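Local coordinates for protein carbon monoxide dehydrogenase (Thermococcus sp. AM4, PDB 6T7J) that probably catalyses the reversible oxidation of carbon monoxide to carbon dioxide, passing the electrons through iron-sulfur clusters, and is seen here with a nickel-free active-site cluster, at residues G31-T34 with L40-Q43; Q43-F48 with N453-H458; D340-M345 with S557-S562. All coordinates share one frame; numbering follows the deposited sequence.

The 40-43 segment of contact 1 runs on into the 43-48 segment of contact 2, sharing Q43, as helix 35-42 leads into helix 47-50 near the surface; the centres of these two contacts lie about 12 Å apart. Contact 3 is buried at the broken Fe4S4 cluster, its centre about 21 Å from that of contact 1 and about 18 Å from that of contact 2; nearest atoms of contacts 2 and 3 stay about 7 Å apart, without touching. Contact 2 holds C46, a ligand of the Fe2S2 cluster, and the side chain of K455 is still about 13 Å from the broken cluster. All three contacts also touch the second subunit, so each local pairing borders the dimer interface.

Contact 1 (G31-T34 with L40-Q43); sequences GIKT and LEQQ
The flat group here is the carboxylate of E41: its OE2 receives K33 NZ on the syn lone pair, the side of OE1, in a salt bridge of 2.5 Å, while OE1 stays 3.7 Å from K33 NZ. This bridge spans a helix-loop-helix connection: helix 20-30 ends in a Schellman motif at G31, whose positive phi suits a glycine, and helix 35-42 starts after the N-cap T34, whose OG1 accepts from W36 N. K33 sits in the short loop and E41 in the last turn of the second helix, their CA atoms 10.3 Å apart. Both chains are extended beyond CG and cross at about a right angle, and the ammonium and carboxylate ends meet where they cross. With CG beside the backbone N (chi1 -59°) and the rest extended, the K33 chain reaches the carboxylate. Shortening K33 to an alanine would remove the ammonium group and would probably leave E41 without this charge partner, its carboxylate freer to turn. E41 also packs on P72 of the second subunit, while Q42 OE1 accepts from R64 N of that subunit. Next to the bridging nitrogen, K33 CE lies 3.4 Å from E41 OE2.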
loop_
_atom_site.group_PDB
_atom_site.type_symbol
_atom_site.label_atom_id
_atom_site.label_comp_id
_atom_site.label_asym_id
_atom_site.label_seq_id
_atom_site.Cartn_x
_atom_site.Cartn_y
_atom_site.Cartn_z
ATOM N N GLY A 31 20.323 -3.628 32.250
ATOM C CA GLY A 31 18.882 -3.756 32.173
ATOM C C GLY A 31 18.266 -3.128 30.946
ATOM O O GLY A 31 17.137 -2.629 31.014
ATOM N N ILE A 32 18.975 -3.137 29.822
ATOM C CA ILE A 32 18.519 -2.521 28.581
ATOM C C ILE A 32 18.194 -3.634 27.595
ATOM O O ILE A 32 19.057 -4.463 27.277
ATOM C CB ILE A 32 19.570 -1.560 28.008
ATOM C CG1 ILE A 32 19.767 -0.369 28.949
ATOM C CG2 ILE A 32 19.163 -1.090 26.623
ATOM C CD1 ILE A 32 20.881 0.566 28.530
ATOM N N LYS A 33 16.955 -3.651 27.110
ATOM C CA LYS A 33 16.515 -4.680 26.178
ATOM C C LYS A 33 16.999 -4.365 24.768
ATOM O O LYS A 33 16.899 -3.225 24.307
ATOM C CB LYS A 33 14.992 -4.802 26.190
ATOM C CG LYS A 33 14.395 -5.152 27.543
ATOM C CD LYS A 33 12.953 -5.624 27.399
ATOM C CE LYS A 33 12.230 -5.625 28.734
ATOM N NZ LYS A 33 10.895 -6.274 28.646
ATOM N N THR A 34 17.520 -5.379 24.087
ATOM C CA THR A 34 17.870 -5.291 22.678
ATOM C C THR A 34 16.837 -6.052 21.852
ATOM O O THR A 34 15.865 -6.602 22.380
ATOM C CB THR A 34 19.281 -5.830 22.428
ATOM O OG1 THR A 34 19.250 -7.262 22.380
ATOM C CG2 THR A 34 20.229 -5.378 23.527
ATOM N N LEU A 40 13.014 -12.938 22.026
ATOM C CA LEU A 40 12.758 -13.998 22.997
ATOM C C LEU A 40 11.417 -13.795 23.693
ATOM O O LEU A 40 10.695 -14.761 23.965
ATOM C CB LEU A 40 13.891 -14.057 24.025
ATOM C CG LEU A 40 15.241 -14.580 23.530
ATOM C CD1 LEU A 40 16.254 -14.608 24.667
ATOM C CD2 LEU A 40 15.085 -15.957 22.908
ATOM N N GLU A 41 11.071 -12.542 23.991
ATOM C CA GLU A 41 9.783 -12.260 24.619
ATOM C C GLU A 41 8.616 -12.576 23.689
ATOM O O GLU A 41 7.509 -12.858 24.161
ATOM C CB GLU A 41 9.720 -10.798 25.063
ATOM C CG GLU A 41 10.637 -10.459 26.224
ATOM C CD GLU A 41 10.168 -9.245 26.998
ATOM O OE1 GLU A 41 8.976 -8.890 26.882
ATOM O OE2 GLU A 41 10.989 -8.645 27.722
ATOM N N GLN A 42 8.837 -12.528 22.375
ATOM C CA GLN A 42 7.766 -12.815 21.427
ATOM C C GLN A 42 7.508 -14.307 21.250
ATOM O O GLN A 42 6.454 -14.678 20.724
ATOM C CB GLN A 42 8.082 -12.196 20.062
ATOM C CG GLN A 42 7.958 -10.682 20.018
ATOM C CD GLN A 42 6.540 -10.203 20.268
ATOM O OE1 GLN A 42 5.571 -10.891 19.943
ATOM N NE2 GLN A 42 6.411 -9.015 20.848
ATOM N N GLN A 43 8.433 -15.164 21.679
ATOM C CA GLN A 43 8.291 -16.571 21.317
ATOM C C GLN A 43 7.463 -17.323 22.358
ATOM O O GLN A 43 7.578 -17.053 23.557
ATOM C CB GLN A 43 9.660 -17.228 21.176
ATOM C CG GLN A 43 10.317 -16.972 19.832
ATOM C CD GLN A 43 11.828 -16.954 19.916
ATOM O OE1 GLN A 43 12.398 -16.854 21.003
ATOM N NE2 GLN A 43 12.487 -17.052 18.766
#

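Contact 2 (Q43-F48 with N453-H458). With FES (Fe2/s2 (inorganic) cluster), chain E.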
loop_
_atom_site.group_PDB
_atom_site.type_symbol
_atom_site.label_atom_id
_atom_site.label_comp_id
_atom_site.label_asym_id
_atom_site.label_seq_id
_atom_site.Cartn_x
_atom_site.Cartn_y
_atom_site.Cartn_z
ATOM N N GLN A 43 8.433 -15.164 21.679
ATOM C CA GLN A 43 8.291 -16.571 21.317
ATOM C C GLN A 43 7.463 -17.323 22.358
ATOM O O GLN A 43 7.578 -17.053 23.557
ATOM C CB GLN A 43 9.660 -17.228 21.176
ATOM C CG GLN A 43 10.317 -16.972 19.832
ATOM C CD GLN A 43 11.828 -16.954 19.916
ATOM O OE1 GLN A 43 12.398 -16.854 21.003
ATOM N NE2 GLN A 43 12.487 -17.052 18.766
ATOM N N PRO A 44 6.627 -18.285 21.930
ATOM C CA PRO A 44 6.470 -18.704 20.531
ATOM C C PRO A 44 5.660 -17.727 19.681
ATOM O O PRO A 44 4.580 -17.291 20.086
ATOM C CB PRO A 44 5.740 -20.043 20.653
ATOM C CG PRO A 44 4.952 -19.919 21.903
ATOM C CD PRO A 44 5.787 -19.084 22.840
ATOM N N GLN A 45 6.191 -17.381 18.512
ATOM C CA GLN A 45 5.482 -16.502 17.595
ATOM C C GLN A 45 4.379 -17.268 16.875
ATOM O O GLN A 45 4.491 -18.473 16.625
ATOM C CB GLN A 45 6.453 -15.882 16.590
ATOM C CG GLN A 45 7.319 -14.787 17.193
ATOM C CD GLN A 45 8.382 -14.282 16.238
ATOM O OE1 GLN A 45 8.863 -15.019 15.379
ATOM N NE2 GLN A 45 8.757 -13.016 16.388
ATOM N N CYS A 46 3.303 -16.554 16.550
ATOM C CA CYS A 46 2.111 -17.191 16.005
ATOM C C CYS A 46 2.431 -17.941 14.720
ATOM O O CYS A 46 3.011 -17.381 13.785
ATOM C CB CYS A 46 1.023 -16.146 15.755
ATOM S SG CYS A 46 -0.415 -16.743 14.831
ATOM N N ALA A 47 2.048 -19.219 14.682
ATOM C CA ALA A 47 2.339 -20.056 13.524
ATOM C C ALA A 47 1.547 -19.608 12.302
ATOM O O ALA A 47 2.050 -19.671 11.176
ATOM C CB ALA A 47 2.043 -21.520 13.848
ATOM N N PHE A 48 0.306 -19.156 12.506
ATOM C CA PHE A 48 -0.526 -18.735 11.384
ATOM C C PHE A 48 0.088 -17.541 10.666
ATOM O O PHE A 48 0.175 -17.521 9.432
ATOM C CB PHE A 48 -1.937 -18.410 11.873
ATOM C CG PHE A 48 -2.594 -19.539 12.615
ATOM C CD1 PHE A 48 -3.255 -20.545 11.929
ATOM C CD2 PHE A 48 -2.542 -19.599 13.999
ATOM C CE1 PHE A 48 -3.857 -21.587 12.607
ATOM C CE2 PHE A 48 -3.140 -20.639 14.684
ATOM C CZ PHE A 48 -3.799 -21.634 13.986
ATOM N N ASN A 453 18.472 -10.408 10.783
ATOM C CA ASN A 453 17.296 -10.954 11.444
ATOM C C ASN A 453 17.750 -11.774 12.645
ATOM O O ASN A 453 18.468 -12.767 12.476
ATOM C CB ASN A 453 16.483 -11.810 10.470
ATOM C CG ASN A 453 15.086 -12.121 10.982
ATOM O OD1 ASN A 453 14.886 -12.386 12.168
ATOM N ND2 ASN A 453 14.112 -12.105 10.079
ATOM N N PRO A 454 17.358 -11.399 13.867
ATOM C CA PRO A 454 17.820 -12.140 15.052
ATOM C C PRO A 454 17.311 -13.572 15.127
ATOM O O PRO A 454 17.697 -14.297 16.052
ATOM C CB PRO A 454 17.284 -11.299 16.222
ATOM C CG PRO A 454 16.127 -10.547 15.653
ATOM C CD PRO A 454 16.461 -10.285 14.217
ATOM N N LYS A 455 16.462 -14.005 14.192
ATOM C CA LYS A 455 16.062 -15.407 14.152
ATOM C C LYS A 455 17.204 -16.299 13.689
ATOM O O LYS A 455 17.250 -17.482 14.046
ATOM C CB LYS A 455 14.846 -15.582 13.241
ATOM C CG LYS A 455 13.606 -14.864 13.735
ATOM C CD LYS A 455 12.454 -15.017 12.767
ATOM C CE LYS A 455 11.194 -14.375 13.317
ATOM N NZ LYS A 455 9.965 -15.013 12.766
ATOM N N VAL A 456 18.124 -15.758 12.894
ATOM C CA VAL A 456 19.323 -16.471 12.482
ATOM C C VAL A 456 20.526 -15.805 13.138
ATOM O O VAL A 456 20.473 -14.649 13.572
ATOM C CB VAL A 456 19.479 -16.508 10.947
ATOM C CG1 VAL A 456 18.293 -17.214 10.309
ATOM C CG2 VAL A 456 19.628 -15.097 10.391
ATOM N N LYS A 457 21.625 -16.555 13.217
ATOM C CA LYS A 457 22.836 -16.045 13.850
ATOM C C LYS A 457 23.319 -14.787 13.138
ATOM O O LYS A 457 23.375 -14.736 11.905
ATOM C CB LYS A 457 23.928 -17.114 13.850
ATOM C CG LYS A 457 25.166 -16.712 14.635
ATOM C CD LYS A 457 26.103 -17.881 14.860
ATOM C CE LYS A 457 27.245 -17.488 15.785
ATOM N NZ LYS A 457 28.084 -18.656 16.176
ATOM N N HIS A 458 23.674 -13.772 13.925
ATOM C CA HIS A 458 23.917 -12.436 13.391
ATOM C C HIS A 458 25.150 -12.420 12.493
ATOM O O HIS A 458 26.265 -12.713 12.942
ATOM C CB HIS A 458 24.069 -11.437 14.534
ATOM C CG HIS A 458 24.383 -10.048 14.078
ATOM N ND1 HIS A 458 25.514 -9.370 14.480
ATOM C CD2 HIS A 458 23.718 -9.210 13.246
ATOM C CE1 HIS A 458 25.531 -8.174 13.918
ATOM N NE2 HIS A 458 24.452 -8.053 13.165
HETATM FE FE1 FES E . -3.195 -13.293 13.000
HETATM FE FE2 FES E . -1.450 -14.709 14.571
HETATM S S1 FES E . -3.724 -15.019 14.423
HETATM S S2 FES E . -0.906 -13.358 12.786
#
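K455 is the third residue of a type I turn from N453 to V456, closed by a 3.0 Å bond from V456 N to N453 O, and the end of its side chain reaches Q45, which follows the cis-peptide proline P44 in an irregular segment leading to helix 47-50. The side chains of Q45 and K455 come from opposite directions, both extended, and meet at their polar ends: K455 NZ donates to Q45 OE1 over 2.8 Å, at a C=O...donor angle of 143° and with the nitrogen tilted 18° from the carbonyl plane. An Asx turn braces the loop: N453 OD1 accepts from K455 N at 3.0 Å. Across the dimer interface the same two groups find second partners, K455 NZ giving to G61 O and Q45 NE2 to M60 O of the second subunit. With SG anti to the backbone N (chi1 170°), C46 SG reaches FE2 of the Fe2S2 cluster at 2.3 Å; the same sulfur lies in plane at the edge of the F48 ring and caps the start of helix 47-50. This cluster, with C54 also in its pocket, probably corresponds to the dimer-interface D cluster of CO dehydrogenases. Between strand 444-448 and helix 460-471, loop 453-458 rests P454 on W36 and L39 of helix 35-42; Q45 touches L39 too, and both Q45 and K455 pack on Q50 of helix 47-50.

Contact 3 (D340-M345 with S557-S562); sequences DYQCIM and SEKAVS. With MSK (Broken Fe4S4 cluster), chain F.
C343 and K559 meet beside the broken Fe4S4 cluster: C343 SG binds the iron FE4 at 2.4 Å, and K559 NZ approaches that sulfur to 3.7 Å. The cluster sulfide S3 is neared by S557 OG at 3.6 Å and by K559 NZ at 3.7 Å. The lysine is steered by Q342, whose OE1 accepts from K559 NZ at 2.8 Å. The bond reaches the oxygen well off the C=O direction, at 119°, near the angle expected for a lone pair, with the nitrogen tilted 28° from the carbonyl plane. The extended Q342 chain and the lysine cross obliquely, and a bend at chi3 of K559 (-62°) brings NZ alongside Q342, 3.4 Å from its CB. The cluster is held between the ends of two parallel alpha/beta sheets of the same strand order, as in CO dehydrogenases of this family; C343 follows strand 336-339 of one, S557 and K559 strand 548-552 of the other. S557 is the N-cap of helix 558-569, its OG accepting from A560 N at 2.9 Å, which helps to set the hydroxyl near the cluster. Positive phi at Q342 and C343 turns the loop, and Q325 holds it through C343 O and M345 N. Further out, D340 accepts from the backbone N atoms of H269, itself in the cluster pocket, and N270, while Y341 packs edge-to-face with H202 of the second subunit.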
loop_
_atom_site.group_PDB
_atom_site.type_symbol
_atom_site.label_atom_id
_atom_site.label_comp_id
_atom_site.label_asym_id
_atom_site.label_seq_id
_atom_site.Cartn_x
_atom_site.Cartn_y
_atom_site.Cartn_z
ATOM N N ASP A 340 17.054 9.442 9.326
ATOM C CA ASP A 340 16.025 9.954 8.428
ATOM C C ASP A 340 14.840 8.993 8.387
ATOM O O ASP A 340 13.819 9.250 9.031
ATOM C CB ASP A 340 16.584 10.211 7.022
ATOM C CG ASP A 340 17.491 9.099 6.527
ATOM O OD1 ASP A 340 17.383 7.963 7.032
ATOM O OD2 ASP A 340 18.306 9.361 5.614
ATOM N N TYR A 341 14.954 7.883 7.657
ATOM C CA TYR A 341 13.883 6.895 7.650
ATOM C C TYR A 341 14.433 5.526 7.266
ATOM O O TYR A 341 15.585 5.386 6.849
ATOM C CB TYR A 341 12.734 7.306 6.717
ATOM C CG TYR A 341 13.126 7.807 5.340
ATOM C CD1 TYR A 341 13.977 7.078 4.518
ATOM C CD2 TYR A 341 12.609 9.001 4.850
ATOM C CE1 TYR A 341 14.317 7.535 3.257
ATOM C CE2 TYR A 341 12.942 9.465 3.592
ATOM C CZ TYR A 341 13.797 8.729 2.801
ATOM O OH TYR A 341 14.128 9.193 1.549
ATOM N N GLN A 342 13.572 4.514 7.432
ATOM C CA GLN A 342 13.798 3.122 7.044
ATOM C C GLN A 342 14.771 2.402 7.972
ATOM O O GLN A 342 15.938 2.789 8.097
ATOM C CB GLN A 342 14.271 3.032 5.591
ATOM C CG GLN A 342 13.187 3.375 4.582
ATOM C CD GLN A 342 13.712 3.456 3.167
ATOM O OE1 GLN A 342 14.662 2.760 2.807
ATOM N NE2 GLN A 342 13.100 4.312 2.355
ATOM N N CYS A 343 14.271 1.351 8.631
ATOM C CA CYS A 343 15.052 0.470 9.503
ATOM C C CYS A 343 15.650 1.213 10.696
ATOM O O CYS A 343 16.669 0.794 11.253
ATOM C CB CYS A 343 16.148 -0.265 8.725
ATOM S SG CYS A 343 15.561 -1.194 7.287
ATOM N N ILE A 344 15.023 2.314 11.101
ATOM C CA ILE A 344 15.361 2.989 12.349
ATOM C C ILE A 344 14.498 2.357 13.435
ATOM O O ILE A 344 13.310 2.657 13.550
ATOM C CB ILE A 344 15.136 4.500 12.268
ATOM C CG1 ILE A 344 15.736 5.074 10.982
ATOM C CG2 ILE A 344 15.708 5.181 13.502
ATOM C CD1 ILE A 344 17.233 4.896 10.870
ATOM N N MET A 345 15.094 1.469 14.225
ATOM C CA MET A 345 14.382 0.850 15.334
ATOM C C MET A 345 13.850 1.931 16.265
ATOM O O MET A 345 14.635 2.758 16.746
ATOM C CB MET A 345 15.299 -0.086 16.118
ATOM C CG MET A 345 15.674 -1.371 15.407
ATOM S SD MET A 345 16.570 -2.476 16.519
ATOM C CE MET A 345 17.148 -3.728 15.374
ATOM N N SER A 557 13.242 -7.111 5.950
ATOM C CA SER A 557 12.408 -5.986 5.556
ATOM C C SER A 557 11.565 -6.316 4.327
ATOM O O SER A 557 11.873 -7.222 3.550
ATOM C CB SER A 557 13.272 -4.756 5.272
ATOM O OG SER A 557 13.897 -4.858 4.003
ATOM N N GLU A 558 10.481 -5.553 4.161
ATOM C CA GLU A 558 9.682 -5.656 2.944
ATOM C C GLU A 558 10.461 -5.159 1.731
ATOM O O GLU A 558 10.233 -5.628 0.604
ATOM C CB GLU A 558 8.373 -4.882 3.119
ATOM C CG GLU A 558 7.439 -5.481 4.170
ATOM C CD GLU A 558 6.402 -4.493 4.686
ATOM O OE1 GLU A 558 5.202 -4.839 4.698
ATOM O OE2 GLU A 558 6.784 -3.370 5.081
ATOM N N LYS A 559 11.389 -4.220 1.945
ATOM C CA LYS A 559 12.314 -3.829 0.887
ATOM C C LYS A 559 13.097 -5.030 0.372
ATOM O O LYS A 559 13.314 -5.164 -0.837
ATOM C CB LYS A 559 13.268 -2.750 1.396
ATOM C CG LYS A 559 12.769 -1.332 1.205
ATOM C CD LYS A 559 13.731 -0.333 1.827
ATOM C CE LYS A 559 13.850 -0.546 3.323
ATOM N NZ LYS A 559 14.994 0.204 3.907
ATOM N N ALA A 560 13.528 -5.912 1.279
ATOM C CA ALA A 560 14.243 -7.113 0.859
ATOM C C ALA A 560 13.351 -8.017 0.021
ATOM O O ALA A 560 13.821 -8.664 -0.922
ATOM C CB ALA A 560 14.775 -7.866 2.078
ATOM N N VAL A 561 12.057 -8.073 0.345
ATOM C CA VAL A 561 11.132 -8.873 -0.452
ATOM C C VAL A 561 11.021 -8.304 -1.859
ATOM O O VAL A 561 11.062 -9.045 -2.850
ATOM C CB VAL A 561 9.759 -8.956 0.235
ATOM C CG1 VAL A 561 8.808 -9.813 -0.590
ATOM C CG2 VAL A 561 9.905 -9.512 1.643
ATOM N N SER A 562 10.887 -6.979 -1.972
ATOM C CA SER A 562 10.842 -6.363 -3.296
ATOM C C SER A 562 12.133 -6.616 -4.069
ATOM O O SER A 562 12.101 -6.904 -5.273
ATOM C CB SER A 562 10.581 -4.862 -3.175
ATOM O OG SER A 562 10.573 -4.252 -4.454
HETATM S S1 MSK F . 19.417 -1.039 5.939
HETATM S S3 MSK F . 16.924 -2.937 4.442
HETATM S S4 MSK F . 18.215 -3.944 7.458
HETATM S S5 MSK F . 20.030 -3.824 4.523
HETATM FE FE1 MSK F . 19.060 -0.437 3.790
HETATM FE FE2 MSK F . 20.048 -3.198 6.533
HETATM FE FE3 MSK F . 18.004 -4.630 5.402
HETATM FE FE4 MSK F . 17.520 -2.178 6.447
#